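Local coordinates for protein carboxylase (PDB 5H80) that probably catalyses the ATP-dependent carboxylation of biotin, the first step of the reaction of a single-chain bacterial carboxylase, at residues Arg34-Asn39 with Val59-Pro64; Val45-Ala50 with Asp335-Gln340; Gly55-Ala60 with Arg74-Val79; Ala88-Ala93 with Tyr111-Glu116; Thr406-Gly411 with Ala420-Val425. One frame throughout, in Å; residues are numbered along the deposited sequence.

Interactions 1 and 3 belong to one parallel sheet and share Val59 and Ala60 of strand 57-62. Interaction 1 is buried and rests on backbone bonds and aliphatic side chains. Interaction 3 lies at the edge strand, is only partly buried, and adds side-chain-to-backbone bonds. Interaction 2 is a buried helix pair with a salt bridge, and its helix 42-53 packs on the strands of both sheet contacts. Interaction 4 is partly buried and purely apolar across its segments. It touches interaction 1 through Asn39 and Tyr111. Interaction 5 is buried in a different, antiparallel sheet. It touches interaction 2 through Val45 and reaches interaction 4 where Lys424 meets Tyr111.

Interaction 1 of 5, residues Arg34-Asn39 with Val59-Pro64; sequences RVLIAN and VAVYAP
The guanidinium of Arg34 is met obliquely by Val59, whose CG2 lies 3.7 Å from Arg34 NH2. A bend at chi3 (57°) brings this flat group over to Val59. Its polar ends have partners beyond the two segments: Glu77 makes a salt bridge to NH2, and Gln57 binds NH1. Two backbone bonds then grip Val59. Its N donates to Val35 O at 2.8 Å, nearly straight, and its O accepts from Ile37 N at 2.9 Å. These are neighbouring parallel strands of a beta-alpha-beta unit, joined by helix 42-53, in the N-terminal domain of biotin carboxylase. Leu36 CD1 sits 4.0 Å from Val59 CG1 and equally far from Val61 CG1. Helix 92-101 packs against Leu36 and Val61, while Ile37 meets helix 42-53. Beyond Ile37 direct strand pairing gives way to a water. It accepts from Val61 N at 2.9 Å and lies 2.7 Å from Ile37 O, with Asn39 O also in bonding distance.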
# COMPACT_ATOMS: atom_id res chain seq x y z
N ARG A 34 -22.73 -15.35 3.44
CA ARG A 34 -22.98 -14.80 2.17
C ARG A 34 -23.48 -13.44 2.44
O ARG A 34 -24.62 -13.27 2.99
CB ARG A 34 -24.05 -15.62 1.40
CG ARG A 34 -23.56 -16.97 1.00
CD ARG A 34 -24.72 -17.83 0.44
NE ARG A 34 -25.36 -17.14 -0.68
CZ ARG A 34 -24.84 -17.10 -1.90
NH1 ARG A 34 -23.66 -17.69 -2.13
NH2 ARG A 34 -25.50 -16.50 -2.89
N VAL A 35 -22.64 -12.46 2.14
CA VAL A 35 -22.81 -11.11 2.52
C VAL A 35 -23.46 -10.25 1.41
O VAL A 35 -22.93 -10.03 0.28
CB VAL A 35 -21.47 -10.41 2.92
CG1 VAL A 35 -21.71 -8.93 3.39
CG2 VAL A 35 -20.72 -11.18 3.97
N LEU A 36 -24.65 -9.77 1.69
CA LEU A 36 -25.28 -8.87 0.74
C LEU A 36 -24.78 -7.52 0.94
O LEU A 36 -24.92 -7.01 2.04
CB LEU A 36 -26.80 -8.86 0.87
CG LEU A 36 -27.66 -7.84 0.12
CD1 LEU A 36 -27.55 -8.27 -1.29
CD2 LEU A 36 -29.14 -7.86 0.61
N ILE A 37 -24.23 -6.90 -0.12
CA ILE A 37 -23.59 -5.55 -0.06
C ILE A 37 -24.67 -4.55 -0.51
O ILE A 37 -24.92 -4.36 -1.74
CB ILE A 37 -22.29 -5.51 -0.88
CG1 ILE A 37 -21.32 -6.59 -0.33
CG2 ILE A 37 -21.61 -4.14 -0.91
CD1 ILE A 37 -20.05 -6.68 -1.11
N ALA A 38 -25.40 -3.98 0.44
CA ALA A 38 -26.47 -3.02 0.13
C ALA A 38 -25.96 -1.57 -0.16
O ALA A 38 -26.23 -0.66 0.58
CB ALA A 38 -27.53 -3.00 1.23
N ASN A 39 -25.18 -1.44 -1.22
CA ASN A 39 -24.46 -0.24 -1.52
C ASN A 39 -23.82 -0.39 -2.94
O ASN A 39 -24.22 -1.30 -3.68
CB ASN A 39 -23.36 0.11 -0.46
CG ASN A 39 -23.23 1.61 -0.24
OD1 ASN A 39 -23.06 2.36 -1.18
ND2 ASN A 39 -23.38 2.08 0.97
N VAL A 59 -22.61 -11.00 -2.34
CA VAL A 59 -23.68 -10.73 -3.28
C VAL A 59 -23.79 -9.20 -3.41
O VAL A 59 -24.11 -8.54 -2.47
CB VAL A 59 -25.00 -11.42 -2.80
CG1 VAL A 59 -26.14 -11.05 -3.78
CG2 VAL A 59 -24.79 -12.94 -2.50
N ALA A 60 -23.54 -8.68 -4.59
CA ALA A 60 -23.70 -7.24 -4.93
C ALA A 60 -25.09 -7.01 -5.53
O ALA A 60 -25.80 -8.02 -5.93
CB ALA A 60 -22.56 -6.81 -5.86
N VAL A 61 -25.51 -5.75 -5.52
CA VAL A 61 -26.72 -5.34 -6.21
C VAL A 61 -26.31 -4.13 -7.08
O VAL A 61 -25.38 -3.31 -6.75
CB VAL A 61 -27.91 -4.99 -5.26
CG1 VAL A 61 -28.50 -6.23 -4.55
CG2 VAL A 61 -27.55 -3.89 -4.23
N TYR A 62 -26.99 -3.94 -8.18
CA TYR A 62 -26.78 -2.84 -9.05
C TYR A 62 -28.04 -2.36 -9.77
O TYR A 62 -28.95 -3.17 -10.06
CB TYR A 62 -25.66 -3.08 -10.13
CG TYR A 62 -25.95 -4.24 -11.04
CD1 TYR A 62 -26.35 -4.00 -12.33
CD2 TYR A 62 -25.91 -5.62 -10.62
CE1 TYR A 62 -26.74 -5.02 -13.17
CE2 TYR A 62 -26.23 -6.69 -11.52
CZ TYR A 62 -26.62 -6.34 -12.79
OH TYR A 62 -27.00 -7.29 -13.68
N ALA A 63 -28.09 -1.08 -9.98
CA ALA A 63 -29.08 -0.44 -10.85
C ALA A 63 -28.50 -0.39 -12.24
O ALA A 63 -27.27 -0.31 -12.40
CB ALA A 63 -29.35 0.96 -10.35
N PRO A 64 -29.34 -0.49 -13.32
CA PRO A 64 -28.73 -0.43 -14.62
C PRO A 64 -27.77 0.72 -15.03
O PRO A 64 -26.75 0.51 -15.72
CB PRO A 64 -29.97 -0.52 -15.61
CG PRO A 64 -31.12 -1.00 -14.76
CD PRO A 64 -30.83 -0.45 -13.39
O HOH W 1 -23.58 -4.11 -4.12

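Interaction 2 of 5, residues Val45-Ala50 with Asp335-Gln340; sequences VRIERA and DLVTAQ
Arg46 reaches from helix 42-53 to Val337 and Asp335 at the start of helix 336-344. From CB its chain leaves with CG anti to the backbone N (chi1 -180°), then bends at chi2 (69°). CG comes 4.1 Å from Val337 CG2. NE passes the same methyl at 3.6 Å and also bonds His325. CZ lies just as near, with this methyl over one face of the guanidinium, toward its rim. NH1 donates to a water at 2.9 Å, and that water donates on to Asp335 OD2. NH2 makes a salt bridge to Asp335 OD1 at 2.9 Å. The bond is bent, and NH2 comes from above the carboxylate plane. NH2 has a second acid partner in Glu329. Beside this, Ala50 CB packs 3.6 Å from Val337 CG1 and 3.7 Å from Thr338 CG2. The short helical segments 45-50 and 336-340 run at 67° to each other, joining the N-terminal part of the fold to the ATP-binding part. Pro400 of the second subunit packs on Arg46. Asp335 is also the N-cap of its helix: OD1 accepts from Thr338 N at 2.9 Å, on the opposite face from Arg46 NH2, and weakly from Val337 N. With an arginine and a helix start both converging on OD1, Asp335 is likely to stay ionised.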
# COMPACT_ATOMS: atom_id res chain seq x y z
N VAL A 45 -17.04 -2.02 -3.61
CA VAL A 45 -15.73 -2.70 -4.01
C VAL A 45 -14.85 -3.04 -2.76
O VAL A 45 -14.30 -4.22 -2.58
CB VAL A 45 -14.99 -1.78 -5.04
CG1 VAL A 45 -13.58 -2.25 -5.31
CG2 VAL A 45 -15.60 -1.65 -6.45
N ARG A 46 -14.65 -2.08 -1.91
CA ARG A 46 -14.01 -2.22 -0.65
C ARG A 46 -14.47 -3.44 0.19
O ARG A 46 -13.72 -4.33 0.72
CB ARG A 46 -14.15 -0.90 0.12
CG ARG A 46 -13.46 -0.98 1.52
CD ARG A 46 -11.91 -1.06 1.52
NE ARG A 46 -11.26 -1.32 2.81
CZ ARG A 46 -10.92 -2.56 3.18
NH1 ARG A 46 -11.35 -3.63 2.56
NH2 ARG A 46 -10.23 -2.77 4.25
N ILE A 47 -15.82 -3.49 0.40
CA ILE A 47 -16.46 -4.57 1.08
C ILE A 47 -16.21 -5.92 0.40
O ILE A 47 -15.94 -6.89 1.12
CB ILE A 47 -17.97 -4.31 1.44
CG1 ILE A 47 -18.06 -3.09 2.30
CG2 ILE A 47 -18.55 -5.49 2.10
CD1 ILE A 47 -19.46 -2.47 2.40
N GLU A 48 -16.40 -6.06 -0.93
CA GLU A 48 -16.13 -7.29 -1.69
C GLU A 48 -14.71 -7.80 -1.46
O GLU A 48 -14.59 -8.96 -1.09
CB GLU A 48 -16.31 -7.09 -3.20
CG GLU A 48 -17.77 -6.83 -3.49
CD GLU A 48 -18.04 -6.21 -4.85
OE1 GLU A 48 -17.12 -5.72 -5.48
OE2 GLU A 48 -19.23 -6.16 -5.27
N ARG A 49 -13.77 -6.87 -1.25
CA ARG A 49 -12.32 -7.23 -1.03
C ARG A 49 -12.14 -7.76 0.41
O ARG A 49 -11.56 -8.77 0.59
CB ARG A 49 -11.38 -6.08 -1.33
CG ARG A 49 -11.19 -5.73 -2.80
CD ARG A 49 -10.73 -4.35 -3.08
NE ARG A 49 -10.37 -4.24 -4.47
CZ ARG A 49 -10.03 -3.09 -5.09
NH1 ARG A 49 -9.97 -1.91 -4.42
NH2 ARG A 49 -9.77 -3.12 -6.40
N ALA A 50 -12.80 -7.20 1.43
CA ALA A 50 -12.68 -7.70 2.86
C ALA A 50 -13.43 -9.12 2.96
O ALA A 50 -12.96 -10.07 3.55
CB ALA A 50 -13.41 -6.69 3.74
N ASP A 335 -6.68 -3.70 8.93
CA ASP A 335 -7.86 -3.82 8.05
C ASP A 335 -9.19 -3.64 8.90
O ASP A 335 -9.63 -4.62 9.65
CB ASP A 335 -7.86 -5.15 7.41
CG ASP A 335 -8.90 -5.31 6.29
OD1 ASP A 335 -10.03 -4.69 6.40
OD2 ASP A 335 -8.61 -6.01 5.27
N LEU A 336 -9.70 -2.45 8.84
CA LEU A 336 -10.98 -2.13 9.53
C LEU A 336 -12.16 -2.88 9.03
O LEU A 336 -13.09 -3.15 9.86
CB LEU A 336 -11.27 -0.64 9.61
CG LEU A 336 -10.32 0.15 10.56
CD1 LEU A 336 -10.30 1.63 10.36
CD2 LEU A 336 -10.51 -0.29 12.01
N VAL A 337 -12.20 -3.19 7.72
CA VAL A 337 -13.49 -3.77 7.22
C VAL A 337 -13.58 -5.27 7.52
O VAL A 337 -14.64 -5.87 7.83
CB VAL A 337 -13.74 -3.41 5.75
CG1 VAL A 337 -15.12 -3.94 5.25
CG2 VAL A 337 -13.57 -1.88 5.53
N THR A 338 -12.46 -6.04 7.35
CA THR A 338 -12.52 -7.45 7.83
C THR A 338 -12.84 -7.53 9.35
O THR A 338 -13.67 -8.35 9.77
CB THR A 338 -11.18 -8.18 7.55
OG1 THR A 338 -10.08 -7.46 8.14
CG2 THR A 338 -11.04 -8.29 6.11
N ALA A 339 -12.28 -6.60 10.17
CA ALA A 339 -12.54 -6.49 11.63
C ALA A 339 -14.07 -6.22 11.85
O ALA A 339 -14.72 -6.93 12.62
CB ALA A 339 -11.73 -5.44 12.30
N GLN A 340 -14.57 -5.28 11.10
CA GLN A 340 -15.99 -4.90 11.18
C GLN A 340 -16.94 -6.12 10.90
O GLN A 340 -17.82 -6.42 11.76
CB GLN A 340 -16.28 -3.81 10.23
CG GLN A 340 -17.72 -3.22 10.34
CD GLN A 340 -18.04 -2.32 9.17
OE1 GLN A 340 -17.48 -2.40 8.07
NE2 GLN A 340 -18.97 -1.37 9.43
O HOH W 2 -9.83 -6.00 3.04

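Interaction 3 of 5, residues Gly55-Ala60 with Arg74-Val79; sequences GWQSVA and RADEAV. With EDO (1,2-ethanediol), chain E.
Asp76 OD2 is gripped by Ser58 N and by a water. Ser58 N donates at 2.8 Å to the anti lone pair of OD2, in a nearly straight bond. The water donates to OD2 at 2.7 Å and also to Trp56 O. Ser58 returns the bond. Its OG lies between the backbone N and the carbonyl carbon (chi1 60°), where it accepts from Asp76 N at 3.2 Å. Replacing Ser58 with an alanine would probably cost Asp76 N its bond to the hydroxyl, keeping the weak one to the carbonyl O of the same residue, and so fix the turn into the next strand less firmly. Regular parallel pairing follows. Glu77 N donates to Ser58 O, Ala60 N to Glu77 O at 2.9 Å, and Val79 N to Ala60 O. The Glu77 side chain runs alongside Val59, pointing the same way, and Val59 CG1 meets Val79 CG2 at 3.9 Å. Ala60 CB and Ala75 CB are pressed together at 3.3 Å, tighter than usual. An ethanediol, probably from the crystallisation liquor, lies at the edge of the Trp56 ring. Strand 57-62 runs here between strand 34-37 and the outermost strand 77-80. Helix 70-74 links strands 57-62 and 77-80 in a beta-alpha-beta unit. Helix 42-53 covers the alanines through Glu48, and Arg74 packs on Thr443 of the second subunit.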
# COMPACT_ATOMS: atom_id res chain seq x y z
N GLY A 55 -12.57 -15.35 3.21
CA GLY A 55 -13.04 -16.56 2.56
C GLY A 55 -14.57 -16.71 2.55
O GLY A 55 -15.10 -17.86 2.49
N TRP A 56 -15.29 -15.59 2.70
CA TRP A 56 -16.71 -15.54 2.60
C TRP A 56 -17.13 -15.19 1.20
O TRP A 56 -16.30 -15.02 0.30
CB TRP A 56 -17.25 -14.51 3.59
CG TRP A 56 -16.82 -14.72 5.12
CD1 TRP A 56 -16.06 -15.76 5.69
CD2 TRP A 56 -17.22 -13.92 6.20
NE1 TRP A 56 -15.95 -15.59 7.07
CE2 TRP A 56 -16.61 -14.44 7.40
CE3 TRP A 56 -18.01 -12.78 6.30
CZ2 TRP A 56 -16.83 -13.88 8.63
CZ3 TRP A 56 -18.19 -12.19 7.51
CH2 TRP A 56 -17.65 -12.75 8.71
N GLN A 57 -18.45 -15.22 0.99
CA GLN A 57 -19.01 -14.89 -0.30
C GLN A 57 -19.77 -13.62 -0.32
O GLN A 57 -20.35 -13.29 0.68
CB GLN A 57 -19.92 -16.03 -0.82
CG GLN A 57 -19.12 -17.30 -1.07
CD GLN A 57 -20.02 -18.46 -1.29
OE1 GLN A 57 -21.22 -18.43 -0.92
NE2 GLN A 57 -19.48 -19.49 -1.90
N SER A 58 -19.74 -12.91 -1.47
CA SER A 58 -20.45 -11.70 -1.61
C SER A 58 -21.54 -11.73 -2.66
O SER A 58 -21.38 -12.24 -3.75
CB SER A 58 -19.51 -10.49 -1.93
OG SER A 58 -18.76 -10.65 -3.17
N VAL A 59 -22.61 -11.00 -2.34
CA VAL A 59 -23.68 -10.73 -3.28
C VAL A 59 -23.79 -9.20 -3.41
O VAL A 59 -24.11 -8.54 -2.47
CB VAL A 59 -25.00 -11.42 -2.80
CG1 VAL A 59 -26.14 -11.05 -3.78
CG2 VAL A 59 -24.79 -12.94 -2.50
N ALA A 60 -23.54 -8.68 -4.59
CA ALA A 60 -23.70 -7.24 -4.93
C ALA A 60 -25.09 -7.01 -5.53
O ALA A 60 -25.80 -8.02 -5.93
CB ALA A 60 -22.56 -6.81 -5.86
N ARG A 74 -16.79 -7.44 -9.58
CA ARG A 74 -16.02 -7.95 -8.43
C ARG A 74 -16.79 -8.82 -7.44
O ARG A 74 -16.16 -9.59 -6.68
CB ARG A 74 -15.28 -6.77 -7.70
CG ARG A 74 -14.45 -7.11 -6.50
CD ARG A 74 -13.21 -7.96 -6.92
NE ARG A 74 -12.42 -8.31 -5.72
CZ ARG A 74 -12.73 -9.24 -4.81
NH1 ARG A 74 -13.84 -9.98 -4.94
NH2 ARG A 74 -11.95 -9.43 -3.77
N ALA A 75 -18.11 -8.71 -7.34
CA ALA A 75 -18.78 -9.62 -6.47
C ALA A 75 -18.70 -11.10 -6.94
O ALA A 75 -18.46 -11.41 -8.14
CB ALA A 75 -20.24 -9.15 -6.41
N ASP A 76 -18.98 -11.99 -6.04
CA ASP A 76 -19.07 -13.42 -6.43
C ASP A 76 -20.34 -13.58 -7.22
O ASP A 76 -20.44 -14.41 -8.11
CB ASP A 76 -19.09 -14.38 -5.26
CG ASP A 76 -17.84 -14.31 -4.46
OD1 ASP A 76 -16.77 -14.57 -5.03
OD2 ASP A 76 -17.94 -13.96 -3.27
N GLU A 77 -21.34 -12.80 -6.86
CA GLU A 77 -22.56 -12.82 -7.69
C GLU A 77 -23.20 -11.46 -7.56
O GLU A 77 -23.10 -10.84 -6.48
CB GLU A 77 -23.41 -13.99 -7.35
CG GLU A 77 -24.50 -13.77 -6.37
CD GLU A 77 -25.24 -15.09 -6.04
OE1 GLU A 77 -24.85 -15.76 -5.04
OE2 GLU A 77 -26.17 -15.45 -6.84
N ALA A 78 -23.68 -10.91 -8.68
CA ALA A 78 -24.32 -9.63 -8.69
C ALA A 78 -25.75 -9.77 -9.17
O ALA A 78 -25.99 -10.41 -10.24
CB ALA A 78 -23.57 -8.63 -9.54
N VAL A 79 -26.64 -9.06 -8.45
CA VAL A 79 -28.11 -9.18 -8.62
C VAL A 79 -28.72 -7.83 -9.08
O VAL A 79 -28.58 -6.78 -8.43
CB VAL A 79 -28.75 -9.68 -7.34
CG1 VAL A 79 -30.29 -9.70 -7.48
CG2 VAL A 79 -28.23 -11.08 -7.04
C1 EDO E . -16.10 -19.82 6.49
O1 EDO E . -16.01 -19.95 5.07
C2 EDO E . -14.83 -19.08 6.94
O2 EDO E . -14.79 -18.97 8.37
O HOH W 3 -15.61 -13.70 -1.94

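Interaction 4 of 5, residues Ala88-Ala93 with Tyr111-Glu116; sequences AYLDGA and YGFLSE
The CD1-CE1 side of the Phe113 ring meets Tyr89, and the two side chains run side by side in the same direction. The closest touch is not between rings: Phe113 CD1 lies 3.4 Å from Tyr89 CB. Phe113 CG stands opposite its own carbonyl carbon (chi1 -66°), which carries the ring over to this CB. The ring centroids are 5.7 Å apart and the planes stand at 68°, an oblique pair. Leu90 fills the angle between the Phe113 side chain and its backbone. Its CD2 comes 3.6 Å from Phe113 CA and 4.0 Å from CD1 of the same ring. Leu114 is the next bump. Its CD2 methyl meets Leu90 CD2 at 4.0 Å, while its CD1 methyl comes 4.0 Å from Gly92 CA. Phe113 and Leu114 are the two central residues of a type II' beta turn. Ser115 OG fastens this turn to Gly112 O at 2.8 Å. The contact buries Tyr89 O, which has no partner in the model. The turn lies in the loop between strand 106-108 and helix 118-126. It packs where helix 86-89 passes into helix 92-101, whose N-cap is Asp91.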
# COMPACT_ATOMS: atom_id res chain seq x y z
N ALA A 88 -33.19 2.91 -6.03
CA ALA A 88 -33.13 1.45 -6.17
C ALA A 88 -32.34 0.85 -5.01
O ALA A 88 -32.71 -0.25 -4.51
CB ALA A 88 -32.44 1.08 -7.47
N TYR A 89 -31.24 1.52 -4.64
CA TYR A 89 -30.37 1.09 -3.49
C TYR A 89 -30.95 1.41 -2.10
O TYR A 89 -30.56 0.77 -1.12
CB TYR A 89 -28.96 1.68 -3.64
CG TYR A 89 -28.19 1.30 -4.92
CD1 TYR A 89 -27.33 0.21 -4.92
CD2 TYR A 89 -28.24 2.05 -6.04
CE1 TYR A 89 -26.71 -0.15 -6.06
CE2 TYR A 89 -27.54 1.71 -7.20
CZ TYR A 89 -26.68 0.62 -7.13
OH TYR A 89 -25.99 0.22 -8.22
N LEU A 90 -31.98 2.25 -2.04
CA LEU A 90 -32.66 2.64 -0.82
C LEU A 90 -33.98 1.81 -0.64
O LEU A 90 -34.71 1.97 0.37
CB LEU A 90 -32.98 4.14 -0.88
CG LEU A 90 -31.79 5.09 -0.95
CD1 LEU A 90 -32.14 6.52 -1.41
CD2 LEU A 90 -31.09 5.00 0.39
N ASP A 91 -34.32 0.94 -1.59
CA ASP A 91 -35.56 0.17 -1.39
C ASP A 91 -35.29 -1.00 -0.45
O ASP A 91 -34.94 -2.07 -0.85
CB ASP A 91 -36.23 -0.13 -2.76
CG ASP A 91 -37.56 -0.88 -2.62
OD1 ASP A 91 -37.88 -1.46 -1.54
OD2 ASP A 91 -38.22 -0.97 -3.67
N GLY A 92 -35.47 -0.74 0.84
CA GLY A 92 -35.25 -1.74 1.85
C GLY A 92 -35.92 -3.06 1.59
O GLY A 92 -35.28 -4.12 1.72
N ALA A 93 -37.23 -3.08 1.24
CA ALA A 93 -37.93 -4.36 0.94
C ALA A 93 -37.39 -5.08 -0.28
O ALA A 93 -37.32 -6.32 -0.24
CB ALA A 93 -39.45 -4.16 0.75
N TYR A 111 -21.63 2.81 3.76
CA TYR A 111 -21.95 4.09 4.38
C TYR A 111 -22.83 4.81 3.40
O TYR A 111 -22.84 4.53 2.14
CB TYR A 111 -20.69 4.92 4.80
CG TYR A 111 -19.43 4.70 3.93
CD1 TYR A 111 -19.35 5.18 2.69
CD2 TYR A 111 -18.35 4.04 4.42
CE1 TYR A 111 -18.20 4.99 1.91
CE2 TYR A 111 -17.19 3.86 3.69
CZ TYR A 111 -17.17 4.34 2.41
OH TYR A 111 -16.04 4.05 1.70
N GLY A 112 -23.63 5.71 3.96
CA GLY A 112 -24.71 6.31 3.23
C GLY A 112 -25.82 5.30 3.12
O GLY A 112 -25.83 4.19 3.81
N PHE A 113 -26.73 5.63 2.17
CA PHE A 113 -27.86 4.68 1.85
C PHE A 113 -28.57 4.34 3.23
O PHE A 113 -28.87 5.26 4.03
CB PHE A 113 -27.29 3.54 0.98
CG PHE A 113 -26.83 4.01 -0.42
CD1 PHE A 113 -27.73 4.09 -1.50
CD2 PHE A 113 -25.55 4.55 -0.63
CE1 PHE A 113 -27.35 4.61 -2.74
CE2 PHE A 113 -25.15 5.05 -1.88
CZ PHE A 113 -26.04 5.04 -2.94
N LEU A 114 -28.59 3.07 3.59
CA LEU A 114 -29.39 2.58 4.74
C LEU A 114 -28.53 2.25 5.93
O LEU A 114 -28.97 1.64 6.90
CB LEU A 114 -30.18 1.34 4.26
CG LEU A 114 -31.18 1.60 3.12
CD1 LEU A 114 -31.89 0.33 2.69
CD2 LEU A 114 -32.19 2.69 3.46
N SER A 115 -27.24 2.69 5.93
CA SER A 115 -26.39 2.40 7.08
C SER A 115 -26.76 2.98 8.44
O SER A 115 -26.26 2.50 9.42
CB SER A 115 -24.93 2.77 6.84
OG SER A 115 -24.79 4.12 6.43
N GLU A 116 -27.61 4.00 8.50
CA GLU A 116 -27.99 4.56 9.73
C GLU A 116 -29.44 4.35 9.99
O GLU A 116 -29.90 4.80 10.98
CB GLU A 116 -27.67 6.08 9.68
CG GLU A 116 -26.16 6.32 9.61
CD GLU A 116 -25.80 7.79 9.83
OE1 GLU A 116 -26.70 8.66 10.10
OE2 GLU A 116 -24.59 8.09 9.78

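Interaction 5 of 5, residues Thr406-Gly411 with Ala420-Val425; sequences TFVTTG and ALLAKV
One side-chain hydrogen bond joins the segments: Thr406 OG1 donates to Leu422 O at 2.6 Å. OG1 points there because it stands opposite the backbone N (chi1 -172°). The donor lies close to the carbonyl plane, tilted 16° from it. OG1 also accepts from Val408 N at 3.2 Å, which closes an ST turn. Losing the hydroxyl to a valine here would probably leave Val408 N and Leu422 O without these mates and free the turn to shift. This turn follows on from strand 402-406, the outermost strand of an antiparallel sheet in the C-terminal domain of biotin carboxylase. Its neighbour, strand 421-429, carries a classic beta bulge at this point, with Leu422 and Ala423 both facing Val373 of strand 367-374. The ring of Phe407 has Leu421 O at its edge. Its CE2 comes 3.3 Å from Leu421 O, which lies in the ring plane. Val408 CG2 sits 3.5 Å above one face of the same ring, toward its rim. Arg40 makes a cation-pi contact with this ring. The remaining contacts are aliphatic. Val408 CG2 meets Leu422 CD2 at 3.8 Å. Thr406 CB rests against Ala423 CB at 3.8 Å, and Ala423 also touches Val404 and Phe448.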
# COMPACT_ATOMS: atom_id res chain seq x y z
N THR A 406 -11.19 2.68 -5.62
CA THR A 406 -12.09 3.17 -6.68
C THR A 406 -13.04 1.98 -7.10
O THR A 406 -12.91 0.85 -6.71
CB THR A 406 -11.29 3.79 -7.85
OG1 THR A 406 -12.10 4.48 -8.86
CG2 THR A 406 -10.41 2.74 -8.51
N PHE A 407 -13.96 2.39 -7.98
CA PHE A 407 -14.91 1.60 -8.72
C PHE A 407 -14.85 1.83 -10.27
O PHE A 407 -15.47 1.11 -11.04
CB PHE A 407 -16.32 1.87 -8.19
CG PHE A 407 -16.79 3.17 -8.59
CD1 PHE A 407 -17.76 3.31 -9.65
CD2 PHE A 407 -16.38 4.30 -7.95
CE1 PHE A 407 -18.17 4.59 -10.03
CE2 PHE A 407 -16.84 5.53 -8.29
CZ PHE A 407 -17.70 5.71 -9.34
N VAL A 408 -14.05 2.79 -10.68
CA VAL A 408 -13.98 3.43 -12.06
C VAL A 408 -13.04 2.56 -12.90
O VAL A 408 -11.97 2.11 -12.46
CB VAL A 408 -13.65 4.93 -12.07
CG1 VAL A 408 -13.61 5.47 -13.49
CG2 VAL A 408 -14.68 5.71 -11.25
N THR A 409 -13.50 2.18 -14.10
CA THR A 409 -12.54 1.68 -15.11
C THR A 409 -12.80 2.41 -16.43
O THR A 409 -13.79 3.17 -16.57
CB THR A 409 -12.62 0.18 -15.37
OG1 THR A 409 -13.96 -0.17 -15.72
CG2 THR A 409 -12.16 -0.63 -14.15
N THR A 410 -11.91 2.17 -17.40
CA THR A 410 -12.01 2.85 -18.69
C THR A 410 -13.35 2.55 -19.38
O THR A 410 -13.81 1.38 -19.41
CB THR A 410 -10.78 2.52 -19.55
OG1 THR A 410 -9.62 2.91 -18.83
CG2 THR A 410 -10.81 3.27 -20.85
N GLY A 411 -13.99 3.61 -19.85
CA GLY A 411 -15.21 3.54 -20.60
C GLY A 411 -16.43 3.64 -19.74
O GLY A 411 -17.52 3.46 -20.25
N ALA A 420 -20.13 12.45 -6.46
CA ALA A 420 -19.12 12.83 -7.46
C ALA A 420 -17.80 12.09 -7.23
O ALA A 420 -16.91 12.23 -8.07
CB ALA A 420 -18.83 14.33 -7.43
N LEU A 421 -17.74 11.25 -6.22
CA LEU A 421 -16.46 10.55 -5.94
C LEU A 421 -16.09 9.62 -7.05
O LEU A 421 -16.89 8.69 -7.43
CB LEU A 421 -16.56 9.88 -4.64
CG LEU A 421 -15.24 9.26 -4.10
CD1 LEU A 421 -14.25 10.34 -3.70
CD2 LEU A 421 -15.62 8.40 -2.91
N LEU A 422 -14.87 9.76 -7.52
CA LEU A 422 -14.28 8.87 -8.53
C LEU A 422 -13.23 7.94 -7.92
O LEU A 422 -13.22 6.76 -8.22
CB LEU A 422 -13.58 9.66 -9.62
CG LEU A 422 -14.45 10.43 -10.69
CD1 LEU A 422 -13.52 11.29 -11.56
CD2 LEU A 422 -15.37 9.48 -11.45
N ALA A 423 -12.37 8.52 -7.03
CA ALA A 423 -11.40 7.65 -6.36
C ALA A 423 -10.88 8.27 -5.08
O ALA A 423 -10.80 9.50 -4.97
CB ALA A 423 -10.23 7.38 -7.30
N LYS A 424 -10.42 7.43 -4.18
CA LYS A 424 -9.75 7.92 -2.98
C LYS A 424 -8.25 7.57 -3.04
O LYS A 424 -7.99 6.45 -3.22
CB LYS A 424 -10.37 7.42 -1.72
CG LYS A 424 -11.90 7.58 -1.62
CD LYS A 424 -12.50 7.02 -0.32
CE LYS A 424 -12.31 5.51 -0.05
NZ LYS A 424 -13.05 4.90 1.09
N VAL A 425 -7.39 8.55 -2.90
CA VAL A 425 -5.95 8.36 -2.95
C VAL A 425 -5.37 8.54 -1.60
O VAL A 425 -5.45 9.66 -1.02
CB VAL A 425 -5.30 9.33 -3.92
CG1 VAL A 425 -3.71 9.25 -3.97
CG2 VAL A 425 -5.93 9.15 -5.32